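Long-range contacts in Protease/Reverse transcriptase/ribonuclease H (Eastern chimpanzee simian foamy virus, PDB 7KSF), which probably copies the viral RNA genome into DNA as a reverse transcriptase, carrying an aspartic protease domain and a ribonuclease H domain in the same polypeptide: residues A[212-223]-A[277-286]; A[187-195]-A[260-268]. The protein carries 1 engineered substitution. All coordinates share one frame; numbering follows the deposited sequence.

In the fold
Interactions 1 and 2 lie about 12 Å apart between their centres, both partly buried, in what is probably the fingers–palm part of the reverse transcriptase. Their segments alternate along the chain. W277 of interaction 1 touches interaction 2: its backbone N probably bonds T266 OG1 and its ring meets F268. V217 of interaction 1 is touched in turn by M194 and L265. Interaction 1 joins a short helical turn to a loop ahead of helix 287-299, through an amide-to-carbonyl bond and the wider apolar packing. Interaction 2, farther from the chain's centre, connects the outer strands 187-189 and 268-270 and their flanking loops, with an ST turn at S192, a CA-H...O contact from N195 and two apolar pairs.

Interaction 1 (A[212-223]-A[277-286]); sequences LDYREVNKTIPL and WTRLPQGFLN
N218 and G283 make the one hydrogen bond across this contact, from ND2 to the carbonyl O at 3.3 Å. The N-H...O angle is 175°, and the donor lies in the carbonyl plane; G283 O also lies almost in the amide plane of N218, so the two flat groups are set for a straight bond. A chi1 of -57° swings this amide to the G283 carbonyl. Separately, N218 CB packs 3.7 Å from L285 CD1. Next along, Y214 turns its ring edge to the loop, CD2 lying 3.6 Å from Q282 O. Its CE2 meets P281 CB at 3.7 Å, the two side chains crossing at about a right angle. P281 to F284 form a type II beta turn with G283 at its third position (phi 90°), overlapping the LPQG sequence of residues 280-283 that recurs in retroviral reverse transcriptases just before the helix here spanning 287-299. F284 starts away from 212-223, but its ring still meets V217 CG1 at the edge, 4.3 Å from CE2, and I221 CG1, 4.1 Å from CZ. At the other end L212 CD1 lies 3.9 Å from W277 CZ2, and P281 CB sits 3.7 Å above the centre of the same indole. Farther out, S287 OG bonds P281 O, and the backbone bond from N218 N to Y214 O helps to hold the short, weakly bonded helical turn.

Interaction 2 (A[187-195]-A[260-268]); sequences LTPQNSTMN and PESYWLTAF
M194 meets W264 and L265 beside a small antiparallel sheet in which strand 273-277 lies between 187-189 and 268-270, probably part of the fingers subdomain. Its CB is 4.2 Å from W264 CZ3, approaching the indole obliquely. With CG anti to the backbone N (chi1 -178°), the next carbon comes 3.7 Å from L265 O. The chain then bends at chi2, carrying SD and CE away from 260-268, and the methyl end lies against V217 of the neighbouring helical turn.

Two residues earlier, S192 OG accepts from M194 N at 3.1 Å, forming an ST turn. The same hydroxyl is placed to donate to W264 O, but this bond is very short in the model and doubtful in detail. OG also lies in the indole plane, at its edge, 3.5 Å from W264 CE3. A267 CB lies 3.4 Å from S192 CB, and the A267 carbonyl O receives a CA-H...O contact from N195 CA at 3.5 Å (angle at H 141°).

Toward the strand, Q190 reaches out extended and sets OE1 at the edge of the Y263 ring, with amide and ring planes 62° apart; P260 CA sits over the centre of one face of that ring. L187, which also packs on helix 171-184, crosses F268 at about a right angle and comes to the ring edge, where CD2 lies 3.6 Å from F268 CZ.

Interaction 1 (A[212-223]-A[277-286])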
loop_
_atom_site.group_PDB
_atom_site.type_symbol
_atom_site.label_atom_id
_atom_site.label_comp_id
_atom_site.label_asym_id
_atom_site.label_seq_id
_atom_site.Cartn_x
_atom_site.Cartn_y
_atom_site.Cartn_z
ATOM N N LEU A 212 16.925 6.336 -9.883
ATOM C CA LEU A 212 18.012 7.299 -9.974
ATOM C C LEU A 212 18.545 7.620 -8.584
ATOM O O LEU A 212 17.781 7.695 -7.614
ATOM C CB LEU A 212 17.550 8.580 -10.664
ATOM C CG LEU A 212 17.224 8.422 -12.148
ATOM C CD1 LEU A 212 16.608 9.694 -12.690
ATOM C CD2 LEU A 212 18.474 8.058 -12.933
ATOM N N ASP A 213 19.858 7.814 -8.494
ATOM C CA ASP A 213 20.536 8.103 -7.232
ATOM C C ASP A 213 20.847 9.597 -7.200
ATOM O O ASP A 213 21.921 10.038 -7.608
ATOM C CB ASP A 213 21.795 7.257 -7.097
ATOM C CG ASP A 213 22.417 7.355 -5.723
ATOM O OD1 ASP A 213 21.672 7.627 -4.764
ATOM O OD2 ASP A 213 23.644 7.155 -5.602
ATOM N N TYR A 214 19.893 10.380 -6.694
ATOM C CA TYR A 214 19.959 11.833 -6.735
ATOM C C TYR A 214 20.475 12.453 -5.445
ATOM O O TYR A 214 20.441 13.680 -5.305
ATOM C CB TYR A 214 18.581 12.409 -7.068
ATOM C CG TYR A 214 18.311 12.529 -8.547
ATOM C CD1 TYR A 214 19.323 12.893 -9.427
ATOM C CD2 TYR A 214 17.049 12.281 -9.066
ATOM C CE1 TYR A 214 19.082 13.008 -10.777
ATOM C CE2 TYR A 214 16.800 12.393 -10.416
ATOM C CZ TYR A 214 17.820 12.755 -11.267
ATOM O OH TYR A 214 17.580 12.867 -12.615
ATOM N N ARG A 215 20.960 11.645 -4.497
ATOM C CA ARG A 215 21.434 12.200 -3.236
ATOM C C ARG A 215 22.703 13.026 -3.405
ATOM O O ARG A 215 23.062 13.776 -2.493
ATOM C CB ARG A 215 21.662 11.081 -2.216
ATOM C CG ARG A 215 22.490 9.914 -2.723
ATOM C CD ARG A 215 22.348 8.703 -1.807
ATOM N NE ARG A 215 22.931 7.496 -2.389
ATOM C CZ ARG A 215 22.810 6.280 -1.867
ATOM N NH1 ARG A 215 22.119 6.105 -0.748
ATOM N NH2 ARG A 215 23.373 5.237 -2.464
ATOM N N GLU A 216 23.386 12.907 -4.545
ATOM C CA GLU A 216 24.543 13.753 -4.807
ATOM C C GLU A 216 24.123 15.160 -5.212
ATOM O O GLU A 216 24.804 16.135 -4.877
ATOM C CB GLU A 216 25.423 13.125 -5.890
ATOM C CG GLU A 216 26.118 11.856 -5.441
ATOM C CD GLU A 216 27.036 12.092 -4.257
ATOM O OE1 GLU A 216 27.670 13.167 -4.198
ATOM O OE2 GLU A 216 27.115 11.206 -3.379
ATOM N N VAL A 217 23.009 15.283 -5.936
ATOM C CA VAL A 217 22.521 16.604 -6.309
ATOM C C VAL A 217 21.780 17.258 -5.148
ATOM O O VAL A 217 21.805 18.485 -5.004
ATOM C CB VAL A 217 21.633 16.504 -7.559
ATOM C CG1 VAL A 217 21.307 17.886 -8.095
ATOM C CG2 VAL A 217 22.311 15.664 -8.627
ATOM N N ASN A 218 21.126 16.461 -4.297
ATOM C CA ASN A 218 20.326 17.029 -3.219
ATOM C C ASN A 218 21.189 17.703 -2.159
ATOM O O ASN A 218 20.751 18.679 -1.539
ATOM C CB ASN A 218 19.453 15.941 -2.596
ATOM C CG ASN A 218 18.548 15.267 -3.609
ATOM O OD1 ASN A 218 18.243 15.833 -4.659
ATOM N ND2 ASN A 218 18.119 14.048 -3.303
ATOM N N LYS A 219 22.408 17.201 -1.929
ATOM C CA LYS A 219 23.328 17.873 -1.018
ATOM C C LYS A 219 23.723 19.254 -1.530
ATOM O O LYS A 219 24.110 20.114 -0.731
ATOM C CB LYS A 219 24.580 17.019 -0.804
ATOM C CG LYS A 219 25.558 17.068 -1.968
ATOM C CD LYS A 219 26.733 16.126 -1.758
ATOM C CE LYS A 219 27.704 16.197 -2.926
ATOM N NZ LYS A 219 28.819 15.220 -2.783
ATOM N N THR A 220 23.628 19.477 -2.842
ATOM C CA THR A 220 23.951 20.775 -3.422
ATOM C C THR A 220 22.767 21.728 -3.335
ATOM O O THR A 220 22.906 22.865 -2.871
ATOM C CB THR A 220 24.382 20.600 -4.879
ATOM O OG1 THR A 220 25.692 20.021 -4.930
ATOM C CG2 THR A 220 24.388 21.940 -5.599
ATOM N N ILE A 221 21.603 21.256 -3.794
ATOM C CA ILE A 221 20.355 22.077 -3.788
ATOM C C ILE A 221 19.917 22.308 -2.335
ATOM O O ILE A 221 19.687 21.312 -1.623
ATOM C CB ILE A 221 19.247 21.395 -4.616
ATOM C CG1 ILE A 221 19.387 21.698 -6.110
ATOM C CG2 ILE A 221 17.870 21.773 -4.089
ATOM C CD1 ILE A 221 20.680 21.209 -6.715
ATOM N N PRO A 222 19.794 23.572 -1.870
ATOM C CA PRO A 222 19.372 23.857 -0.497
ATOM C C PRO A 222 17.845 23.772 -0.360
ATOM O O PRO A 222 17.163 23.909 -1.361
ATOM C CB PRO A 222 19.836 25.307 -0.302
ATOM C CG PRO A 222 19.710 25.914 -1.682
ATOM C CD PRO A 222 20.061 24.793 -2.636
ATOM N N LEU A 223 17.355 23.549 0.863
ATOM C CA LEU A 223 15.892 23.445 1.119
ATOM C C LEU A 223 15.277 24.849 1.111
ATOM O O LEU A 223 15.167 25.451 2.199
ATOM C CB LEU A 223 15.671 22.752 2.468
ATOM C CG LEU A 223 15.526 21.232 2.409
ATOM C CD1 LEU A 223 14.905 20.698 3.690
ATOM C CD2 LEU A 223 14.701 20.814 1.202
ATOM N N TRP A 277 16.063 15.439 -18.161
ATOM C CA TRP A 277 14.653 15.446 -17.796
ATOM C C TRP A 277 14.008 16.770 -18.177
ATOM O O TRP A 277 14.510 17.840 -17.819
ATOM C CB TRP A 277 14.476 15.196 -16.297
ATOM C CG TRP A 277 14.685 13.779 -15.892
ATOM C CD1 TRP A 277 15.864 13.196 -15.534
ATOM C CD2 TRP A 277 13.686 12.760 -15.793
ATOM N NE1 TRP A 277 15.662 11.874 -15.222
ATOM C CE2 TRP A 277 14.332 11.581 -15.373
ATOM C CE3 TRP A 277 12.306 12.729 -16.022
ATOM C CZ2 TRP A 277 13.647 10.385 -15.175
ATOM C CZ3 TRP A 277 11.629 11.540 -15.826
ATOM C CH2 TRP A 277 12.300 10.386 -15.406
ATOM N N THR A 278 12.892 16.689 -18.903
ATOM C CA THR A 278 12.074 17.869 -19.157
ATOM C C THR A 278 11.200 18.208 -17.957
ATOM O O THR A 278 10.928 19.388 -17.703
ATOM C CB THR A 278 11.200 17.642 -20.395
ATOM O OG1 THR A 278 12.036 17.389 -21.530
ATOM C CG2 THR A 278 10.330 18.857 -20.677
ATOM N N ARG A 279 10.775 17.201 -17.208
ATOM C CA ARG A 279 9.886 17.366 -16.072
ATOM C C ARG A 279 10.634 17.074 -14.776
ATOM O O ARG A 279 11.810 16.698 -14.779
ATOM C CB ARG A 279 8.668 16.454 -16.220
ATOM C CG ARG A 279 8.175 16.321 -17.650
ATOM C CD ARG A 279 7.556 17.612 -18.155
ATOM N NE ARG A 279 6.887 17.429 -19.440
ATOM C CZ ARG A 279 5.665 16.924 -19.578
ATOM N NH1 ARG A 279 4.982 16.546 -18.509
ATOM N NH2 ARG A 279 5.132 16.794 -20.784
ATOM N N LEU A 280 9.940 17.249 -13.660
ATOM C CA LEU A 280 10.534 16.937 -12.368
ATOM C C LEU A 280 10.797 15.436 -12.274
ATOM O O LEU A 280 9.935 14.631 -12.643
ATOM C CB LEU A 280 9.618 17.374 -11.224
ATOM C CG LEU A 280 9.333 18.860 -11.008
ATOM C CD1 LEU A 280 8.265 19.014 -9.943
ATOM C CD2 LEU A 280 10.595 19.606 -10.606
ATOM N N PRO A 281 11.971 15.026 -11.798
ATOM C CA PRO A 281 12.247 13.594 -11.642
ATOM C C PRO A 281 12.037 13.102 -10.217
ATOM O O PRO A 281 12.109 13.878 -9.260
ATOM C CB PRO A 281 13.716 13.482 -12.065
ATOM C CG PRO A 281 14.297 14.890 -11.866
ATOM C CD PRO A 281 13.169 15.839 -11.546
ATOM N N GLN A 282 11.761 11.809 -10.071
ATOM C CA GLN A 282 11.582 11.212 -8.756
ATOM C C GLN A 282 12.933 10.958 -8.103
ATOM O O GLN A 282 13.915 10.626 -8.774
ATOM C CB GLN A 282 10.790 9.909 -8.861
ATOM C CG GLN A 282 11.361 8.909 -9.852
ATOM C CD GLN A 282 10.397 7.776 -10.155
ATOM O OE1 GLN A 282 9.263 7.765 -9.677
ATOM N NE2 GLN A 282 10.844 6.818 -10.957
ATOM N N GLY A 283 13.067 11.116 -6.830
ATOM C CA GLY A 283 14.309 11.057 -6.093
ATOM C C GLY A 283 15.027 12.383 -5.965
ATOM O O GLY A 283 16.040 12.456 -5.258
ATOM N N PHE A 284 14.540 13.428 -6.633
ATOM C CA PHE A 284 15.096 14.768 -6.522
ATOM C C PHE A 284 14.703 15.395 -5.185
ATOM O O PHE A 284 13.763 14.955 -4.517
ATOM C CB PHE A 284 14.620 15.640 -7.688
ATOM C CG PHE A 284 15.193 17.031 -7.690
ATOM C CD1 PHE A 284 14.414 18.118 -7.319
ATOM C CD2 PHE A 284 16.508 17.254 -8.057
ATOM C CE1 PHE A 284 14.938 19.397 -7.318
ATOM C CE2 PHE A 284 17.038 18.532 -8.061
ATOM C CZ PHE A 284 16.251 19.606 -7.692
ATOM N N LEU A 285 15.440 16.438 -4.799
ATOM C CA LEU A 285 15.267 17.022 -3.474
ATOM C C LEU A 285 13.933 17.756 -3.351
ATOM O O LEU A 285 13.190 17.549 -2.387
ATOM C CB LEU A 285 16.429 17.964 -3.160
ATOM C CG LEU A 285 16.495 18.486 -1.726
ATOM C CD1 LEU A 285 16.539 17.332 -0.733
ATOM C CD2 LEU A 285 17.690 19.405 -1.534
ATOM N N ASN A 286 13.616 18.615 -4.319
ATOM C CA ASN A 286 12.447 19.482 -4.233
ATOM C C ASN A 286 11.256 18.990 -5.047
ATOM O O ASN A 286 10.211 19.649 -5.042
ATOM C CB ASN A 286 12.810 20.899 -4.677
ATOM C CG ASN A 286 13.714 21.603 -3.694
ATOM O OD1 ASN A 286 13.819 21.201 -2.536
ATOM N ND2 ASN A 286 14.376 22.660 -4.147
#

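Interaction 2 (A[187-195]-A[260-268])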
loop_
_atom_site.group_PDB
_atom_site.type_symbol
_atom_site.label_atom_id
_atom_site.label_comp_id
_atom_site.label_asym_id
_atom_site.label_seq_id
_atom_site.Cartn_x
_atom_site.Cartn_y
_atom_site.Cartn_z
ATOM N N LEU A 187 11.886 12.982 -21.569
ATOM C CA LEU A 187 13.336 12.923 -21.642
ATOM C C LEU A 187 13.815 13.563 -22.935
ATOM O O LEU A 187 13.221 13.359 -23.998
ATOM C CB LEU A 187 13.839 11.482 -21.575
ATOM C CG LEU A 187 13.656 10.783 -20.235
ATOM C CD1 LEU A 187 14.187 9.374 -20.335
ATOM C CD2 LEU A 187 14.368 11.550 -19.135
ATOM N N THR A 188 14.896 14.330 -22.838
ATOM C CA THR A 188 15.498 14.957 -23.995
ATOM C C THR A 188 16.969 14.573 -24.088
ATOM O O THR A 188 17.681 14.590 -23.078
ATOM C CB THR A 188 15.375 16.484 -23.943
ATOM O OG1 THR A 188 16.254 17.068 -24.909
ATOM C CG2 THR A 188 15.720 17.004 -22.554
ATOM N N PRO A 189 17.448 14.218 -25.277
ATOM C CA PRO A 189 18.873 13.896 -25.438
ATOM C C PRO A 189 19.714 15.163 -25.371
ATOM O O PRO A 189 19.592 16.049 -26.218
ATOM C CB PRO A 189 18.935 13.240 -26.820
ATOM C CG PRO A 189 17.766 13.808 -27.553
ATOM C CD PRO A 189 16.691 14.040 -26.526
ATOM N N GLN A 190 20.564 15.245 -24.349
ATOM C CA GLN A 190 21.382 16.432 -24.139
ATOM C C GLN A 190 22.530 16.085 -23.204
ATOM O O GLN A 190 22.307 15.548 -22.114
ATOM C CB GLN A 190 20.540 17.579 -23.565
ATOM C CG GLN A 190 21.325 18.839 -23.231
ATOM C CD GLN A 190 20.438 19.971 -22.741
ATOM O OE1 GLN A 190 19.250 20.030 -23.057
ATOM N NE2 GLN A 190 21.016 20.874 -21.959
ATOM N N ASN A 191 23.753 16.381 -23.639
ATOM C CA ASN A 191 24.913 16.245 -22.776
ATOM C C ASN A 191 24.857 17.271 -21.654
ATOM O O ASN A 191 24.152 18.283 -21.732
ATOM C CB ASN A 191 26.204 16.418 -23.574
ATOM C CG ASN A 191 26.420 15.311 -24.576
ATOM O OD1 ASN A 191 25.467 14.732 -25.096
ATOM N ND2 ASN A 191 27.681 15.008 -24.850
ATOM N N SER A 192 25.620 17.013 -20.601
ATOM C CA SER A 192 25.582 17.879 -19.434
ATOM C C SER A 192 26.847 17.664 -18.622
ATOM O O SER A 192 27.621 16.736 -18.871
ATOM C CB SER A 192 24.337 17.610 -18.588
ATOM O OG SER A 192 24.509 18.064 -17.256
ATOM N N THR A 193 27.045 18.551 -17.647
ATOM C CA THR A 193 28.173 18.414 -16.734
ATOM C C THR A 193 27.901 17.352 -15.676
ATOM O O THR A 193 28.784 16.548 -15.362
ATOM C CB THR A 193 28.471 19.761 -16.072
ATOM O OG1 THR A 193 28.668 20.759 -17.082
ATOM C CG2 THR A 193 29.714 19.667 -15.199
ATOM N N MET A 194 26.688 17.328 -15.132
ATOM C CA MET A 194 26.329 16.402 -14.068
ATOM C C MET A 194 25.844 15.081 -14.649
ATOM O O MET A 194 25.216 15.046 -15.709
ATOM C CB MET A 194 25.242 17.007 -13.178
ATOM C CG MET A 194 24.842 16.131 -12.005
ATOM S SD MET A 194 26.281 15.620 -11.046
ATOM C CE MET A 194 25.523 14.598 -9.785
ATOM N N ASN A 195 26.145 13.992 -13.948
ATOM C CA ASN A 195 25.633 12.676 -14.291
ATOM C C ASN A 195 25.199 11.969 -13.018
ATOM O O ASN A 195 25.844 12.102 -11.973
ATOM C CB ASN A 195 26.678 11.829 -15.018
ATOM C CG ASN A 195 26.079 10.602 -15.664
ATOM O OD1 ASN A 195 25.712 10.628 -16.837
ATOM N ND2 ASN A 195 25.970 9.518 -14.903
ATOM N N PRO A 260 14.026 25.265 -19.243
ATOM C CA PRO A 260 15.039 24.729 -20.170
ATOM C C PRO A 260 16.467 24.894 -19.677
ATOM O O PRO A 260 17.340 24.106 -20.062
ATOM C CB PRO A 260 14.781 25.528 -21.454
ATOM C CG PRO A 260 13.329 25.898 -21.373
ATOM C CD PRO A 260 13.086 26.178 -19.921
ATOM N N GLU A 261 16.737 25.889 -18.831
ATOM C CA GLU A 261 18.086 26.059 -18.304
ATOM C C GLU A 261 18.465 24.937 -17.343
ATOM O O GLU A 261 19.647 24.595 -17.234
ATOM C CB GLU A 261 18.210 27.418 -17.614
ATOM C CG GLU A 261 19.618 27.749 -17.140
ATOM C CD GLU A 261 19.711 29.130 -16.523
ATOM O OE1 GLU A 261 18.677 29.825 -16.457
ATOM O OE2 GLU A 261 20.824 29.521 -16.104
ATOM N N SER A 262 17.487 24.352 -16.648
ATOM C CA SER A 262 17.751 23.349 -15.620
ATOM C C SER A 262 17.830 21.930 -16.163
ATOM O O SER A 262 17.961 20.990 -15.367
ATOM C CB SER A 262 16.674 23.406 -14.534
ATOM O OG SER A 262 16.757 24.601 -13.783
ATOM N N TYR A 263 17.740 21.744 -17.481
ATOM C CA TYR A 263 17.752 20.393 -18.035
ATOM C C TYR A 263 19.066 19.680 -17.744
ATOM O O TYR A 263 19.077 18.472 -17.475
ATOM C CB TYR A 263 17.490 20.436 -19.541
ATOM C CG TYR A 263 16.077 20.816 -19.935
ATOM C CD1 TYR A 263 15.065 20.909 -18.986
ATOM C CD2 TYR A 263 15.753 21.070 -21.262
ATOM C CE1 TYR A 263 13.776 21.253 -19.346
ATOM C CE2 TYR A 263 14.465 21.412 -21.631
ATOM C CZ TYR A 263 13.480 21.505 -20.669
ATOM O OH TYR A 263 12.197 21.846 -21.035
ATOM N N TRP A 264 20.185 20.410 -17.782
ATOM C CA TRP A 264 21.498 19.796 -17.605
ATOM C C TRP A 264 21.685 19.200 -16.214
ATOM O O TRP A 264 22.493 18.276 -16.054
ATOM C CB TRP A 264 22.597 20.825 -17.877
ATOM C CG TRP A 264 22.706 21.880 -16.816
ATOM C CD1 TRP A 264 22.088 23.090 -16.798
ATOM C CD2 TRP A 264 23.482 21.808 -15.615
ATOM N NE1 TRP A 264 22.428 23.783 -15.658
ATOM C CE2 TRP A 264 23.283 23.014 -14.916
ATOM C CE3 TRP A 264 24.324 20.840 -15.063
ATOM C CZ2 TRP A 264 23.897 23.277 -13.695
ATOM C CZ3 TRP A 264 24.933 21.100 -13.853
ATOM C CH2 TRP A 264 24.717 22.311 -13.182
ATOM N N LEU A 265 20.972 19.710 -15.211
ATOM C CA LEU A 265 21.190 19.257 -13.841
ATOM C C LEU A 265 20.748 17.811 -13.647
ATOM O O LEU A 265 21.388 17.052 -12.912
ATOM C CB LEU A 265 20.447 20.174 -12.868
ATOM C CG LEU A 265 20.681 19.890 -11.385
ATOM C CD1 LEU A 265 22.148 20.090 -11.043
ATOM C CD2 LEU A 265 19.797 20.771 -10.522
ATOM N N THR A 266 19.658 17.412 -14.306
ATOM C CA THR A 266 19.052 16.103 -14.109
ATOM C C THR A 266 19.601 15.043 -15.059
ATOM O O THR A 266 18.921 14.043 -15.315
ATOM C CB THR A 266 17.534 16.207 -14.275
ATOM O OG1 THR A 266 17.236 16.745 -15.568
ATOM C CG2 THR A 266 16.935 17.110 -13.209
ATOM N N ALA A 267 20.810 15.229 -15.576
ATOM C CA ALA A 267 21.308 14.352 -16.623
ATOM C C ALA A 267 21.744 13.002 -16.064
ATOM O O ALA A 267 22.180 12.886 -14.914
ATOM C CB ALA A 267 22.473 15.009 -17.361
ATOM N N PHE A 268 21.622 11.979 -16.906
ATOM C CA PHE A 268 21.983 10.610 -16.574
ATOM C C PHE A 268 22.407 9.897 -17.853
ATOM O O PHE A 268 22.024 10.284 -18.961
ATOM C CB PHE A 268 20.822 9.865 -15.905
ATOM C CG PHE A 268 19.589 9.777 -16.757
ATOM C CD1 PHE A 268 18.670 10.812 -16.773
ATOM C CD2 PHE A 268 19.353 8.661 -17.538
ATOM C CE1 PHE A 268 17.536 10.733 -17.559
ATOM C CE2 PHE A 268 18.221 8.576 -18.325
ATOM C CZ PHE A 268 17.312 9.614 -18.334
#